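Long-range contact in transcriptional regulator, MarR family (Neisseria meningitidis serogroup B, PDB 3G3Z), which probably binds DNA as a dimeric transcription factor of the MarR family, regulating gene expression through its winged helix-turn-helix domains: residues Leu37-Thr42 against Tyr98-Thr103. Residues are numbered along the deposited sequence; the frame is centred on the assembly and turned at random.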
ATOM      1  N   LEU A  37       8.312   9.896 -13.195  1.00 20.80           N
ATOM      2  CA  LEU A  37       9.345   9.443 -14.131  1.00 21.29           C
ATOM      3  C   LEU A  37       8.939   8.211 -14.953  1.00 21.23           C
ATOM      4  O   LEU A  37       9.117   8.177 -16.178  1.00 16.99           O
ATOM      5  CB  LEU A  37      10.654   9.166 -13.371  1.00 21.50           C
ATOM      6  CG  LEU A  37      11.299  10.363 -12.645  1.00 22.37           C
ATOM      7  CD1 LEU A  37      12.356   9.885 -11.658  1.00 17.03           C
ATOM      8  CD2 LEU A  37      11.882  11.359 -13.638  1.00 19.78           C
ATOM      9  N   TYR A  38       8.390   7.209 -14.277  1.00 17.67           N
ATOM     10  CA  TYR A  38       8.008   5.983 -14.957  1.00 20.16           C
ATOM     11  C   TYR A  38       6.782   6.140 -15.859  1.00 22.37           C
ATOM     12  O   TYR A  38       6.757   5.571 -16.957  1.00 21.09           O
ATOM     13  CB  TYR A  38       7.822   4.845 -13.969  1.00 18.42           C
ATOM     14  CG  TYR A  38       7.671   3.502 -14.629  1.00 19.54           C
ATOM     15  CD1 TYR A  38       8.781   2.825 -15.148  1.00 18.77           C
ATOM     16  CD2 TYR A  38       6.414   2.902 -14.743  1.00 19.24           C
ATOM     17  CE1 TYR A  38       8.636   1.581 -15.764  1.00 20.32           C
ATOM     18  CE2 TYR A  38       6.262   1.659 -15.354  1.00 22.33           C
ATOM     19  CZ  TYR A  38       7.372   1.003 -15.857  1.00 23.24           C
ATOM     20  OH  TYR A  38       7.212  -0.221 -16.462  1.00 24.82           O
ATOM     21  N   THR A  39       5.785   6.912 -15.415  1.00 21.67           N
ATOM     22  CA  THR A  39       4.623   7.221 -16.268  1.00 23.18           C
ATOM     23  C   THR A  39       5.069   7.934 -17.549  1.00 21.97           C
ATOM     24  O   THR A  39       4.649   7.580 -18.655  1.00 25.54           O
ATOM     25  CB  THR A  39       3.538   8.071 -15.530  1.00 22.72           C
ATOM     26  OG1 THR A  39       3.191   7.447 -14.289  1.00 28.14           O
ATOM     27  CG2 THR A  39       2.281   8.196 -16.364  1.00 22.83           C
ATOM     28  N   LEU A  40       5.943   8.918 -17.398  1.00 21.37           N
ATOM     29  CA  LEU A  40       6.366   9.721 -18.541  1.00 24.01           C
ATOM     30  C   LEU A  40       7.241   8.936 -19.512  1.00 25.11           C
ATOM     31  O   LEU A  40       7.175   9.150 -20.720  1.00 24.74           O
ATOM     32  CB  LEU A  40       7.060  11.006 -18.081  1.00 22.07           C
ATOM     33  CG  LEU A  40       6.197  12.065 -17.380  1.00 22.18           C
ATOM     34  CD1 LEU A  40       7.022  13.303 -17.065  1.00 18.51           C
ATOM     35  CD2 LEU A  40       4.971  12.445 -18.208  1.00 22.93           C
ATOM     36  N   ALA A  41       8.048   8.024 -18.977  1.00 26.82           N
ATOM     37  CA  ALA A  41       8.960   7.225 -19.793  1.00 29.46           C
ATOM     38  C   ALA A  41       8.247   6.140 -20.601  1.00 30.19           C
ATOM     39  O   ALA A  41       8.694   5.780 -21.693  1.00 30.73           O
ATOM     40  CB  ALA A  41      10.053   6.613 -18.925  1.00 29.36           C
ATOM     41  N   THR A  42       7.132   5.646 -20.070  1.00 28.90           N
ATOM     42  CA  THR A  42       6.424   4.510 -20.660  1.00 27.24           C
ATOM     43  C   THR A  42       5.119   4.889 -21.364  1.00 26.76           C
ATOM     44  O   THR A  42       4.624   4.122 -22.187  1.00 27.12           O
ATOM     45  CB  THR A  42       6.107   3.444 -19.589  1.00 26.05           C
ATOM     46  OG1 THR A  42       5.347   4.050 -18.538  1.00 25.84           O
ATOM     47  CG2 THR A  42       7.395   2.842 -19.006  1.00 24.42           C
ATOM     48  N   TYR A  98      18.128   9.713 -18.387  1.00 20.23           N
ATOM     49  CA  TYR A  98      17.948   9.479 -16.942  1.00 20.83           C
ATOM     50  C   TYR A  98      16.974   8.325 -16.661  1.00 22.09           C
ATOM     51  O   TYR A  98      17.262   7.447 -15.840  1.00 23.24           O
ATOM     52  CB  TYR A  98      17.487  10.779 -16.275  1.00 19.23           C
ATOM     53  CG  TYR A  98      17.369  10.784 -14.763  1.00 21.57           C
ATOM     54  CD1 TYR A  98      16.185  10.397 -14.144  1.00 21.51           C
ATOM     55  CD2 TYR A  98      18.418  11.237 -13.956  1.00 19.85           C
ATOM     56  CE1 TYR A  98      16.043  10.443 -12.760  1.00 24.96           C
ATOM     57  CE2 TYR A  98      18.291  11.275 -12.566  1.00 21.57           C
ATOM     58  CZ  TYR A  98      17.089  10.873 -11.977  1.00 23.55           C
ATOM     59  OH  TYR A  98      16.922  10.881 -10.608  1.00 23.52           O
ATOM     60  N   ALA A  99      15.841   8.307 -17.362  1.00 24.87           N
ATOM     61  CA  ALA A  99      14.795   7.300 -17.117  1.00 24.72           C
ATOM     62  C   ALA A  99      15.068   5.918 -17.717  1.00 25.75           C
ATOM     63  O   ALA A  99      14.518   4.926 -17.240  1.00 24.78           O
ATOM     64  CB  ALA A  99      13.429   7.810 -17.565  1.00 23.73           C
ATOM     65  N   ALA A 100      15.918   5.857 -18.744  1.00 24.55           N
ATOM     66  CA  ALA A 100      16.202   4.604 -19.449  1.00 23.77           C
ATOM     67  C   ALA A 100      16.532   3.415 -18.536  1.00 23.22           C
ATOM     68  O   ALA A 100      15.868   2.383 -18.635  1.00 22.21           O
ATOM     69  CB  ALA A 100      17.283   4.802 -20.515  1.00 22.91           C
ATOM     70  N   PRO A 101      17.527   3.560 -17.625  1.00 23.08           N
ATOM     71  CA  PRO A 101      17.887   2.451 -16.711  1.00 21.54           C
ATOM     72  C   PRO A 101      16.750   2.043 -15.790  1.00 21.09           C
ATOM     73  O   PRO A 101      16.670   0.882 -15.390  1.00 21.09           O
ATOM     74  CB  PRO A 101      19.031   3.028 -15.860  1.00 22.88           C
ATOM     75  CG  PRO A 101      19.467   4.279 -16.541  1.00 23.21           C
ATOM     76  CD  PRO A 101      18.315   4.777 -17.346  1.00 23.30           C
ATOM     77  N   LEU A 102      15.881   2.998 -15.451  1.00 21.79           N
ATOM     78  CA  LEU A 102      14.732   2.718 -14.600  1.00 20.61           C
ATOM     79  C   LEU A 102      13.702   1.861 -15.316  1.00 20.93           C
ATOM     80  O   LEU A 102      13.210   0.892 -14.751  1.00 21.95           O
ATOM     81  CB  LEU A 102      14.084   4.007 -14.075  1.00 19.18           C
ATOM     82  CG  LEU A 102      12.846   3.793 -13.204  1.00 18.42           C
ATOM     83  CD1 LEU A 102      13.254   3.067 -11.892  1.00 14.50           C
ATOM     84  CD2 LEU A 102      12.143   5.115 -12.908  1.00 13.83           C
ATOM     85  N   THR A 103      13.372   2.212 -16.558  1.00 20.87           N
ATOM     86  CA  THR A 103      12.431   1.392 -17.325  1.00 22.51           C
ATOM     87  C   THR A 103      12.999  -0.001 -17.549  1.00 21.52           C
ATOM     88  O   THR A 103      12.268  -0.994 -17.508  1.00 23.46           O
ATOM     89  CB  THR A 103      12.075   2.019 -18.673  1.00 23.47           C
ATOM     90  OG1 THR A 103      13.272   2.221 -19.436  1.00 25.47           O
ATOM     91  CG2 THR A 103      11.375   3.348 -18.455  1.00 22.25           C
TER
HETATM   92  O   HOH W   1       9.353  -0.902 -17.950  1.00 24.90           O
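The helical segments 37-42 and 98-103 cross almost at right angles (-94°), their axes 9.8 Å apart at closest approach. The backbones come nearest where Ala-41 faces Ala-99, and the two small side chains let them do so: Ala-41 CB sits 3.8 Å from Ala-99 CB. The same Ala-41 CB also meets Thr-103 CG2 at 3.6 Å. Thr-103 has that methyl against Ala-41 with its OG1 between the backbone N and the carbonyl carbon (chi1 58°), where OG1 hydrogen-bonds Ala-100 O at 2.7 Å. Thr-42 is folded likewise: its OG1 and its N grip Tyr-38 O from opposite faces of the carbonyl plane, while its CG2 rests on one face of the Tyr-38 ring, offset toward the rim, and passes alongside Thr-103 CG2. With CG anti to the backbone N (chi1 -170°), the Tyr-38 ring reaches Thr-103 edge first, CE1 4.1 Å from CA. One water bridges Tyr-38 OH (2.7 Å) and Thr-103 O (2.9 Å). On the other flank, Leu-37 CD1 meets the edge of the Tyr-98 ring in its plane, and Leu-102 CD2 packs against Leu-37 CB. The crossing thus joins helix 31-43 of the winged helix-turn-helix domain to the long helix 93-117; Leu-91 of the wing strand 89-91 touches Ala-41, Asp-7 of the second subunit packs on Tyr-38, and Met-3 of that subunit on Thr-42.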